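Local coordinates for 5-carboxymethyl-2-hydroxymuconate delta-isomerase (Bordetella bronchiseptica, PDB 4JJ9), which probably catalyses the double-bond isomerisation of 5-carboxymethyl-2-hydroxymuconate in homoprotocatechuate catabolism, as a trimer, at residues Tyr30-Asp35 / Pro74-Ile80; Leu38-Val43 / Ala127-Pro131; Ile80-Gly84 / Asp95-Ala99; Leu47-Met51 / Thr120-Ala125. All blocks are in the same frame, centred on the assembly; numbering follows the deposited sequence.

Contact 1 of 4, residues Tyr30-Asp35 / Pro74-Ile80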
loop_
_atom_site.group_PDB
_atom_site.type_symbol
_atom_site.label_atom_id
_atom_site.label_comp_id
_atom_site.label_asym_id
_atom_site.label_seq_id
_atom_site.Cartn_x
_atom_site.Cartn_y
_atom_site.Cartn_z
ATOM N N TYR A 30 -10.195 2.206 -0.673
ATOM C CA TYR A 30 -11.538 2.648 -0.311
ATOM C C TYR A 30 -12.362 1.552 0.349
ATOM O O TYR A 30 -12.076 0.364 0.193
ATOM C CB TYR A 30 -12.268 3.240 -1.527
ATOM C CG TYR A 30 -12.584 2.263 -2.635
ATOM C CD1 TYR A 30 -11.605 1.894 -3.572
ATOM C CD2 TYR A 30 -13.868 1.727 -2.767
ATOM C CE1 TYR A 30 -11.903 1.006 -4.608
ATOM C CE2 TYR A 30 -14.178 0.849 -3.797
ATOM C CZ TYR A 30 -13.186 0.487 -4.709
ATOM O OH TYR A 30 -13.491 -0.396 -5.710
ATOM N N SER A 31 -13.373 1.958 1.113
ATOM C CA SER A 31 -14.272 0.999 1.741
ATOM C C SER A 31 -15.148 0.300 0.684
ATOM O O SER A 31 -15.681 0.942 -0.225
ATOM C CB SER A 31 -15.130 1.685 2.817
ATOM O OG SER A 31 -15.861 2.766 2.260
ATOM N N GLY A 32 -15.286 -1.018 0.818
ATOM C CA GLY A 32 -15.900 -1.849 -0.223
ATOM C C GLY A 32 -17.343 -1.492 -0.523
ATOM O O GLY A 32 -17.835 -1.757 -1.625
ATOM N N ASN A 33 -18.025 -0.893 0.451
ATOM C CA ASN A 33 -19.413 -0.460 0.246
ATOM C C ASN A 33 -19.598 0.566 -0.878
ATOM O O ASN A 33 -20.695 0.702 -1.422
ATOM C CB ASN A 33 -20.067 0.028 1.555
ATOM C CG ASN A 33 -19.343 1.224 2.190
ATOM O OD1 ASN A 33 -18.234 1.602 1.796
ATOM N ND2 ASN A 33 -19.985 1.824 3.190
ATOM N N LEU A 34 -18.536 1.285 -1.226
ATOM C CA LEU A 34 -18.621 2.266 -2.310
ATOM C C LEU A 34 -18.882 1.621 -3.678
ATOM O O LEU A 34 -19.400 2.270 -4.581
ATOM C CB LEU A 34 -17.369 3.149 -2.359
ATOM C CG LEU A 34 -17.073 3.980 -1.105
ATOM C CD1 LEU A 34 -15.937 4.966 -1.393
ATOM C CD2 LEU A 34 -18.302 4.728 -0.615
ATOM N N ASP A 35 -18.529 0.345 -3.815
ATOM C CA ASP A 35 -18.753 -0.397 -5.063
ATOM C C ASP A 35 -20.227 -0.547 -5.386
ATOM O O ASP A 35 -20.578 -0.797 -6.533
ATOM C CB ASP A 35 -18.119 -1.784 -5.007
ATOM C CG ASP A 35 -16.642 -1.757 -5.283
ATOM O OD1 ASP A 35 -16.157 -0.822 -5.956
ATOM O OD2 ASP A 35 -15.962 -2.699 -4.830
ATOM N N PRO A 74 -10.988 -2.031 -3.279
ATOM C CA PRO A 74 -12.020 -2.018 -2.241
ATOM C C PRO A 74 -11.638 -2.906 -1.055
ATOM O O PRO A 74 -11.288 -4.078 -1.232
ATOM C CB PRO A 74 -13.255 -2.580 -2.954
ATOM C CG PRO A 74 -12.728 -3.374 -4.109
ATOM C CD PRO A 74 -11.388 -2.800 -4.476
ATOM N N ALA A 75 -11.701 -2.350 0.146
ATOM C CA ALA A 75 -11.433 -3.123 1.352
ATOM C C ALA A 75 -12.705 -3.846 1.794
ATOM O O ALA A 75 -13.755 -3.217 1.951
ATOM C CB ALA A 75 -10.904 -2.205 2.468
ATOM N N PRO A 76 -12.617 -5.170 2.000
ATOM C CA PRO A 76 -13.794 -5.931 2.449
ATOM C C PRO A 76 -14.122 -5.742 3.930
ATOM O O PRO A 76 -15.238 -6.062 4.363
ATOM C CB PRO A 76 -13.391 -7.384 2.188
ATOM C CG PRO A 76 -11.908 -7.387 2.240
ATOM C CD PRO A 76 -11.447 -6.037 1.758
ATOM N N HIS A 77 -13.150 -5.248 4.696
ATOM C CA HIS A 77 -13.303 -5.039 6.132
ATOM C C HIS A 77 -12.783 -3.654 6.452
ATOM O O HIS A 77 -11.711 -3.263 5.988
ATOM C CB HIS A 77 -12.529 -6.098 6.933
ATOM C CG HIS A 77 -12.829 -7.501 6.512
ATOM N ND1 HIS A 77 -14.060 -8.091 6.716
ATOM C CD2 HIS A 77 -12.067 -8.425 5.885
ATOM C CE1 HIS A 77 -14.040 -9.320 6.230
ATOM N NE2 HIS A 77 -12.844 -9.543 5.715
ATOM N N TYR A 78 -13.560 -2.895 7.214
ATOM C CA TYR A 78 -13.179 -1.527 7.538
ATOM C C TYR A 78 -13.976 -1.034 8.730
ATOM O O TYR A 78 -15.013 -1.620 9.095
ATOM C CB TYR A 78 -13.393 -0.603 6.324
ATOM C CG TYR A 78 -14.745 -0.779 5.670
ATOM C CD1 TYR A 78 -14.912 -1.686 4.622
ATOM C CD2 TYR A 78 -15.851 -0.043 6.096
ATOM C CE1 TYR A 78 -16.140 -1.873 4.022
ATOM C CE2 TYR A 78 -17.095 -0.229 5.496
ATOM C CZ TYR A 78 -17.223 -1.142 4.458
ATOM O OH TYR A 78 -18.444 -1.346 3.847
ATOM N N ALA A 79 -13.457 0.019 9.349
ATOM C CA ALA A 79 -14.136 0.736 10.420
ATOM C C ALA A 79 -13.884 2.206 10.192
ATOM O O ALA A 79 -12.748 2.623 9.947
ATOM C CB ALA A 79 -13.613 0.304 11.778
ATOM N N ILE A 80 -14.950 3.000 10.242
ATOM C CA ILE A 80 -14.838 4.412 9.894
ATOM C C ILE A 80 -15.456 5.239 11.005
ATOM O O ILE A 80 -16.588 4.964 11.433
ATOM C CB ILE A 80 -15.575 4.731 8.561
ATOM C CG1 ILE A 80 -15.033 3.881 7.408
ATOM C CG2 ILE A 80 -15.492 6.228 8.231
ATOM C CD1 ILE A 80 -15.964 3.848 6.208
#
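Tyr30 lies alongside Pro74, with both side chains on the same face of the sheet. Pro74 CA sits over one face of the phenol ring, offset toward its rim. The ring is folded back over its own backbone (chi1 66°), which lays it flat against the proline; Tyr30 CZ is 3.5 Å from Pro74 CB. Its hydroxyl donates to Asp35 OD1 on the syn side (OH to OD1 2.7 Å), and this bond fixes where the ring ends. The backbone carbonyl of Tyr30 accepts a nearly straight bond from Ala75, 2.7 Å from O to N. Ser31 is next and faces the other side. Its CB stands 3.6 Å from the centroid of the Tyr78 ring, 3° off the ring normal, a CH-pi contact over the face. Ser31 OG donates to Asn33 OD1 (2.7 Å) in the carbonyl plane and accepts from Phe98 N. Gly32 N donates to Ala75 O at 2.9 Å, a bent bond that completes the parallel Ser31-Ala75 bridge: Ala75 bonds the residues before and after Ser31. Asn33 brings its CB to 3.1 Å from Tyr78 OH, its amide plane turned 39° from the ring; its ND2 is bonded to Tyr96 O and Asp95 OD1. The Asp35 side chain crosses the proline at about a right angle, with OD2 3.3 Å from Pro74 CB. His77, Tyr78 and Ala79 pair antiparallel with a strand of the second subunit, so the sheet runs on across the trimer interface. Within the chain, the two parallel strands are the ends of a beta-alpha-beta crossover, as in the tautomerase fold.

Contact 2 of 4, residues Leu38-Val43 / Ala127-Pro131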
loop_
_atom_site.group_PDB
_atom_site.type_symbol
_atom_site.label_atom_id
_atom_site.label_comp_id
_atom_site.label_asym_id
_atom_site.label_seq_id
_atom_site.Cartn_x
_atom_site.Cartn_y
_atom_site.Cartn_z
ATOM N N LEU A 38 -20.972 3.338 -7.128
ATOM C CA LEU A 38 -20.436 3.743 -8.437
ATOM C C LEU A 38 -19.470 2.741 -9.039
ATOM O O LEU A 38 -18.985 1.837 -8.356
ATOM C CB LEU A 38 -19.793 5.141 -8.409
ATOM C CG LEU A 38 -18.830 5.611 -7.317
ATOM C CD1 LEU A 38 -17.788 4.574 -6.946
ATOM C CD2 LEU A 38 -18.166 6.935 -7.732
ATOM N N ASP A 39 -19.205 2.928 -10.328
ATOM C CA ASP A 39 -18.238 2.139 -11.060
ATOM C C ASP A 39 -16.874 2.764 -10.838
ATOM O O ASP A 39 -16.577 3.841 -11.362
ATOM C CB ASP A 39 -18.591 2.129 -12.552
ATOM C CG ASP A 39 -17.547 1.423 -13.407
ATOM O OD1 ASP A 39 -16.682 0.692 -12.875
ATOM O OD2 ASP A 39 -17.617 1.594 -14.636
HETATM N N MSE A 40 -16.052 2.078 -10.047
HETATM C CA MSE A 40 -14.743 2.603 -9.679
HETATM C C MSE A 40 -13.768 2.552 -10.853
HETATM O O MSE A 40 -12.789 3.300 -10.883
HETATM C CB MSE A 40 -14.206 1.850 -8.461
HETATM C CG MSE A 40 -12.918 2.398 -7.862
HETATM SE SE MSE A 40 -12.948 4.273 -7.271
HETATM C CE MSE A 40 -14.786 4.425 -6.661
ATOM N N GLY A 41 -14.053 1.683 -11.820
ATOM C CA GLY A 41 -13.264 1.619 -13.055
ATOM C C GLY A 41 -13.344 2.930 -13.821
ATOM O O GLY A 41 -12.343 3.428 -14.320
ATOM N N ALA A 42 -14.548 3.492 -13.905
ATOM C CA ALA A 42 -14.749 4.771 -14.580
ATOM C C ALA A 42 -14.019 5.896 -13.846
ATOM O O ALA A 42 -13.496 6.815 -14.480
ATOM C CB ALA A 42 -16.233 5.085 -14.696
ATOM N N VAL A 43 -13.971 5.812 -12.515
ATOM C CA VAL A 43 -13.215 6.781 -11.712
ATOM C C VAL A 43 -11.721 6.694 -12.043
ATOM O O VAL A 43 -11.064 7.720 -12.250
ATOM C CB VAL A 43 -13.466 6.612 -10.190
ATOM C CG1 VAL A 43 -12.540 7.517 -9.381
ATOM C CG2 VAL A 43 -14.927 6.920 -9.845
ATOM N N ALA A 127 -14.897 15.910 -8.946
ATOM C CA ALA A 127 -15.918 15.783 -9.994
ATOM C C ALA A 127 -16.386 14.343 -10.185
ATOM O O ALA A 127 -17.586 14.093 -10.325
ATOM C CB ALA A 127 -15.411 16.355 -11.306
ATOM N N LEU A 128 -15.445 13.402 -10.179
ATOM C CA LEU A 128 -15.752 11.998 -10.428
ATOM C C LEU A 128 -16.445 11.331 -9.254
ATOM O O LEU A 128 -17.246 10.416 -9.444
ATOM C CB LEU A 128 -14.483 11.216 -10.780
ATOM C CG LEU A 128 -13.856 11.512 -12.148
ATOM C CD1 LEU A 128 -12.383 11.125 -12.123
ATOM C CD2 LEU A 128 -14.607 10.794 -13.282
ATOM N N LEU A 129 -16.124 11.784 -8.044
ATOM C CA LEU A 129 -16.683 11.181 -6.839
ATOM C C LEU A 129 -17.881 11.938 -6.255
ATOM O O LEU A 129 -18.427 11.529 -5.234
ATOM C CB LEU A 129 -15.588 10.965 -5.788
ATOM C CG LEU A 129 -14.407 10.087 -6.223
ATOM C CD1 LEU A 129 -13.230 10.259 -5.275
ATOM C CD2 LEU A 129 -14.796 8.616 -6.338
ATOM N N ALA A 130 -18.302 13.016 -6.917
ATOM C CA ALA A 130 -19.436 13.837 -6.454
ATOM C C ALA A 130 -20.780 13.095 -6.268
ATOM O O ALA A 130 -21.471 13.325 -5.265
ATOM C CB ALA A 130 -19.616 15.067 -7.348
ATOM N N PRO A 131 -21.166 12.218 -7.225
ATOM C CA PRO A 131 -22.407 11.451 -7.042
ATOM C C PRO A 131 -22.435 10.618 -5.758
ATOM O O PRO A 131 -23.507 10.392 -5.204
ATOM C CB PRO A 131 -22.425 10.530 -8.265
ATOM C CG PRO A 131 -21.714 11.320 -9.310
ATOM C CD PRO A 131 -20.600 12.004 -8.573
#
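Leu38 carries its CG between the backbone N and the carbonyl carbon (chi1 46°), and this sends CD2 toward Leu129. In Leu129 the CG is anti to the carbonyl carbon (chi1 -58°), and its CD2 becomes the common meeting point. Here the start of helix 40-51 meets the later part of helix 111-135, two helices that cover the same side of the sheet in this alpha-beta chain, consistent with the tautomerase fold. No hydrogen bond crosses between the segments; the contact is made mostly by aliphatic side chains. Val43 crosses Leu129 at about a right angle. Both of its methyls straddle one methyl, with CG1 and CG2 each 3.9 Å from Leu129 CD2. From the loop just before helix 40-51, Leu38 CD2 lies 4.0 Å from the same Leu129 CD2. Met40, a selenomethionine, adds its terminal methyl, CE, at 4.2 Å from Leu129 CD2. Its side chain also rests on Ile28 and Tyr30 of strand 25-31 and on His77 of the third subunit. Leu129 itself packs on Phe155 of the second subunit. The methyl cluster therefore lies between helices, sheet and neighbouring chains. Asp39 occupies the N-cap of helix 40-51; its OD1 accepts a weak capping bond from Gly41 N (3.0 Å). On the other helix, N of Pro131 makes no bond to the preceding turn, and the helix kinks there. Leu128 reaches across further along helix 40-51, where its CD1 methyl lies 3.7 Å from Val43 O.

Contact 3 of 4, residues Ile80-Gly84 / Asp95-Ala99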
loop_
_atom_site.group_PDB
_atom_site.type_symbol
_atom_site.label_atom_id
_atom_site.label_comp_id
_atom_site.label_asym_id
_atom_site.label_seq_id
_atom_site.Cartn_x
_atom_site.Cartn_y
_atom_site.Cartn_z
ATOM N N ILE A 80 -14.950 3.000 10.242
ATOM C CA ILE A 80 -14.838 4.412 9.894
ATOM C C ILE A 80 -15.456 5.239 11.005
ATOM O O ILE A 80 -16.588 4.964 11.433
ATOM C CB ILE A 80 -15.575 4.731 8.561
ATOM C CG1 ILE A 80 -15.033 3.881 7.408
ATOM C CG2 ILE A 80 -15.492 6.228 8.231
ATOM C CD1 ILE A 80 -15.964 3.848 6.208
ATOM N N ALA A 81 -14.697 6.233 11.471
ATOM C CA ALA A 81 -15.195 7.222 12.429
ATOM C C ALA A 81 -15.810 6.544 13.649
ATOM O O ALA A 81 -15.215 5.620 14.206
ATOM C CB ALA A 81 -16.183 8.179 11.739
ATOM N N ASP A 82 -17.008 6.968 14.052
ATOM C CA ASP A 82 -17.633 6.424 15.253
ATOM C C ASP A 82 -18.503 5.192 14.986
ATOM O O ASP A 82 -19.244 4.755 15.865
ATOM C CB ASP A 82 -18.469 7.509 15.950
ATOM C CG ASP A 82 -19.681 7.937 15.132
ATOM O OD1 ASP A 82 -19.783 7.561 13.943
ATOM O OD2 ASP A 82 -20.545 8.649 15.693
ATOM N N GLY A 83 -18.455 4.664 13.767
ATOM C CA GLY A 83 -19.216 3.468 13.434
ATOM C C GLY A 83 -20.693 3.677 13.145
ATOM O O GLY A 83 -21.443 2.707 13.032
ATOM N N GLY A 84 -21.112 4.935 13.021
ATOM C CA GLY A 84 -22.459 5.247 12.534
ATOM C C GLY A 84 -23.313 6.096 13.459
ATOM O O GLY A 84 -24.337 6.645 13.034
ATOM N N ASP A 95 -24.144 4.634 7.590
ATOM C CA ASP A 95 -23.335 3.710 6.804
ATOM C C ASP A 95 -22.298 4.536 6.043
ATOM O O ASP A 95 -22.521 4.914 4.899
ATOM C CB ASP A 95 -24.220 2.930 5.820
ATOM C CG ASP A 95 -23.507 1.729 5.187
ATOM O OD1 ASP A 95 -22.314 1.490 5.478
ATOM O OD2 ASP A 95 -24.156 1.010 4.385
ATOM N N TYR A 96 -21.177 4.829 6.692
ATOM C CA TYR A 96 -20.188 5.729 6.115
ATOM C C TYR A 96 -19.307 5.014 5.097
ATOM O O TYR A 96 -19.188 3.781 5.114
ATOM C CB TYR A 96 -19.243 6.284 7.184
ATOM C CG TYR A 96 -19.869 6.838 8.438
ATOM C CD1 TYR A 96 -21.032 7.613 8.395
ATOM C CD2 TYR A 96 -19.257 6.630 9.670
ATOM C CE1 TYR A 96 -21.582 8.133 9.572
ATOM C CE2 TYR A 96 -19.795 7.147 10.842
ATOM C CZ TYR A 96 -20.957 7.896 10.784
ATOM O OH TYR A 96 -21.471 8.404 11.961
ATOM N N GLY A 97 -18.667 5.808 4.250
ATOM C CA GLY A 97 -17.624 5.314 3.346
ATOM C C GLY A 97 -16.367 6.152 3.456
ATOM O O GLY A 97 -16.361 7.206 4.092
ATOM N N PHE A 98 -15.281 5.679 2.844
ATOM C CA PHE A 98 -14.041 6.462 2.800
ATOM C C PHE A 98 -13.288 6.059 1.547
ATOM O O PHE A 98 -13.301 4.891 1.168
ATOM C CB PHE A 98 -13.158 6.239 4.053
ATOM C CG PHE A 98 -12.317 7.450 4.437
ATOM C CD1 PHE A 98 -11.209 7.825 3.679
ATOM C CD2 PHE A 98 -12.646 8.215 5.565
ATOM C CE1 PHE A 98 -10.456 8.955 4.019
ATOM C CE2 PHE A 98 -11.896 9.339 5.922
ATOM C CZ PHE A 98 -10.800 9.714 5.141
ATOM N N ALA A 99 -12.675 7.038 0.883
ATOM C CA ALA A 99 -11.680 6.755 -0.158
ATOM C C ALA A 99 -10.418 7.576 0.105
ATOM O O ALA A 99 -10.490 8.775 0.405
ATOM C CB ALA A 99 -12.233 7.028 -1.561
#
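Tyr96 has the most surface buried in this contact, and its phenol fits into the turn at residues 80-84. The hydroxyl donates to the syn lone pair of Asp82 OD1, 2.7 Å from OH to OD1. The carboxylate lies nearly coplanar with the ring (11°), and OD1 sits at the ring edge. Ile80 O also lies at that edge, 3.6 Å from Tyr96 CD2. The same Asp82 OD1 accepts a second bond from Gly84 N, 3.1 Å away and well above the carboxylate plane. This is an Asx turn, and it overlaps the end of a type II' beta turn from Ile80 to Gly83. Together they end the strand and lead into helix 85-89, whose N-cap is Gly84. Asp82 OD2 accepts from Ala86 N, and Tyr96 OH accepts from Gly87 N, so both side chains hold the helix start. Ile80 works at the other end of the tyrosine. With CG2 anti to the backbone N, that methyl meets Tyr96 CB at 3.9 Å, while CD1 lies against the Tyr96 backbone, 3.4 Å from its O. Gly84 passes beside the phenol, its C 3.3 Å from Tyr96 OH. Ala81 O bonds Arg45 of the second subunit.

Contact 4 of 4, residues Leu47-Met51 / Thr120-Ala125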
loop_
_atom_site.group_PDB
_atom_site.type_symbol
_atom_site.label_atom_id
_atom_site.label_comp_id
_atom_site.label_asym_id
_atom_site.label_seq_id
_atom_site.Cartn_x
_atom_site.Cartn_y
_atom_site.Cartn_z
ATOM N N LEU A 47 -9.436 9.672 -13.712
ATOM C CA LEU A 47 -8.240 10.179 -13.034
ATOM C C LEU A 47 -7.000 10.094 -13.917
ATOM O O LEU A 47 -6.177 11.016 -13.924
ATOM C CB LEU A 47 -8.013 9.462 -11.698
ATOM C CG LEU A 47 -8.998 9.840 -10.585
ATOM C CD1 LEU A 47 -8.916 8.846 -9.413
ATOM C CD2 LEU A 47 -8.792 11.283 -10.097
ATOM N N ALA A 48 -6.879 8.995 -14.663
ATOM C CA ALA A 48 -5.768 8.810 -15.604
ATOM C C ALA A 48 -5.837 9.871 -16.699
ATOM O O ALA A 48 -4.826 10.487 -17.036
ATOM C CB ALA A 48 -5.792 7.413 -16.206
ATOM N N ASP A 49 -7.036 10.095 -17.232
ATOM C CA ASP A 49 -7.265 11.163 -18.211
ATOM C C ASP A 49 -6.815 12.514 -17.666
ATOM O O ASP A 49 -6.145 13.278 -18.364
ATOM C CB ASP A 49 -8.739 11.229 -18.615
ATOM C CG ASP A 49 -9.141 10.109 -19.557
ATOM O OD1 ASP A 49 -8.269 9.325 -19.988
ATOM O OD2 ASP A 49 -10.348 10.013 -19.869
ATOM N N ALA A 50 -7.169 12.791 -16.409
ATOM C CA ALA A 50 -6.793 14.042 -15.758
ATOM C C ALA A 50 -5.279 14.186 -15.576
ATOM O O ALA A 50 -4.736 15.272 -15.769
ATOM C CB ALA A 50 -7.506 14.189 -14.427
HETATM N N MSE A 51 -4.604 13.097 -15.214
HETATM C CA MSE A 51 -3.149 13.117 -15.027
HETATM C C MSE A 51 -2.398 13.508 -16.302
HETATM O O MSE A 51 -1.441 14.281 -16.256
HETATM C CB MSE A 51 -2.648 11.765 -14.527
HETATM C CG MSE A 51 -2.923 11.517 -13.057
HETATM SE SE MSE A 51 -2.393 9.733 -12.495
HETATM C CE MSE A 51 -0.461 9.852 -12.757
ATOM N N THR A 120 -5.062 19.792 -10.277
ATOM C CA THR A 120 -5.687 19.144 -11.433
ATOM C C THR A 120 -6.323 17.805 -11.034
ATOM O O THR A 120 -7.497 17.540 -11.332
ATOM C CB THR A 120 -4.674 18.939 -12.593
ATOM O OG1 THR A 120 -4.086 20.200 -12.950
ATOM C CG2 THR A 120 -5.353 18.345 -13.822
ATOM N N ILE A 121 -5.558 16.972 -10.337
ATOM C CA ILE A 121 -6.057 15.652 -9.944
ATOM C C ILE A 121 -7.159 15.736 -8.875
ATOM O O ILE A 121 -8.175 15.033 -8.976
ATOM C CB ILE A 121 -4.909 14.702 -9.545
ATOM C CG1 ILE A 121 -3.988 14.475 -10.753
ATOM C CG2 ILE A 121 -5.466 13.365 -9.048
ATOM C CD1 ILE A 121 -2.613 13.949 -10.398
ATOM N N ALA A 122 -6.972 16.608 -7.882
ATOM C CA ALA A 122 -7.979 16.823 -6.841
ATOM C C ALA A 122 -9.299 17.319 -7.437
ATOM O O ALA A 122 -10.367 16.853 -7.054
ATOM C CB ALA A 122 -7.476 17.793 -5.792
ATOM N N GLN A 123 -9.223 18.257 -8.377
ATOM C CA GLN A 123 -10.434 18.756 -9.045
ATOM C C GLN A 123 -11.150 17.660 -9.838
ATOM O O GLN A 123 -12.385 17.594 -9.842
ATOM C CB GLN A 123 -10.113 19.975 -9.925
ATOM C CG GLN A 123 -9.903 21.252 -9.115
ATOM C CD GLN A 123 -9.231 22.375 -9.895
ATOM O OE1 GLN A 123 -9.227 22.387 -11.130
ATOM N NE2 GLN A 123 -8.662 23.332 -9.171
ATOM N N ALA A 124 -10.376 16.803 -10.500
ATOM C CA ALA A 124 -10.922 15.643 -11.204
ATOM C C ALA A 124 -11.561 14.651 -10.229
ATOM O O ALA A 124 -12.640 14.124 -10.489
ATOM C CB ALA A 124 -9.842 14.960 -12.014
ATOM N N ALA A 125 -10.888 14.398 -9.109
ATOM C CA ALA A 125 -11.408 13.475 -8.102
ATOM C C ALA A 125 -12.730 13.984 -7.512
ATOM O O ALA A 125 -13.678 13.213 -7.370
ATOM C CB ALA A 125 -10.374 13.234 -7.010
#
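The backbone bond from Ala125 N to Ile121 O, 2.8 Å, lies in the helix turn that Leu47 covers. Leu47 CD2 rests on this helix turn, 3.9 Å from Ala125 N, and also touches Ala125 CB and Ile121 CG2. The tightest point is Ala50 against Ala124. Their CB atoms meet head-on at 3.4 Å, closer than usual for two methyls. Small side chains on both helices allow this approach: the axes of the short segments come within 9.1 Å and run nearly antiparallel, at 152°. This is a helix pair packed on one side of a beta sheet. Leu47 and Ala125 both reach Leu101 of strand 97-105, while Met51 and Ile121 share Leu103. Met51, a selenomethionine, crosses Ile121 obliquely. Its CG, not the selenium, makes the touch, at 3.6 Å from Ile121 CD1. The CG1 branch of Ile121 is anti to the carbonyl carbon (chi1 -62°), which directs CD1 toward Met51, while CG2 turns to Leu47. Away from the sheet, Thr120 puts its methyl toward the facing helix, CG2 lying 3.7 Å from Ala50 O. Its hydroxyl is engaged within its own helix, bonded to Arg116 O. Ala125 also packs on Phe155 of the second subunit.

How the contacts relate
From the N terminus, strand 25-31 ends within residues 30-35, which lead to helix 40-51 and then strand 69-80. Contact 1 closes this first loop by joining the two strands. Contact 3 follows in series, closing the short excursion through helix 85-89; it shares Ile80 with contact 1 and ties the turn to strand 97-105, the other neighbour of strand 25-31. Contacts 2 and 4 close much longer loops, bringing helix 111-135 back to helix 40-51. Contact 4 lies within the span of contact 2, and contact 3 within both. Contact 1 crosses both helix contacts along the chain. Tyr30 and Met40 touch, linking contacts 1 and 2; Leu128 and Leu47 link contacts 2 and 4.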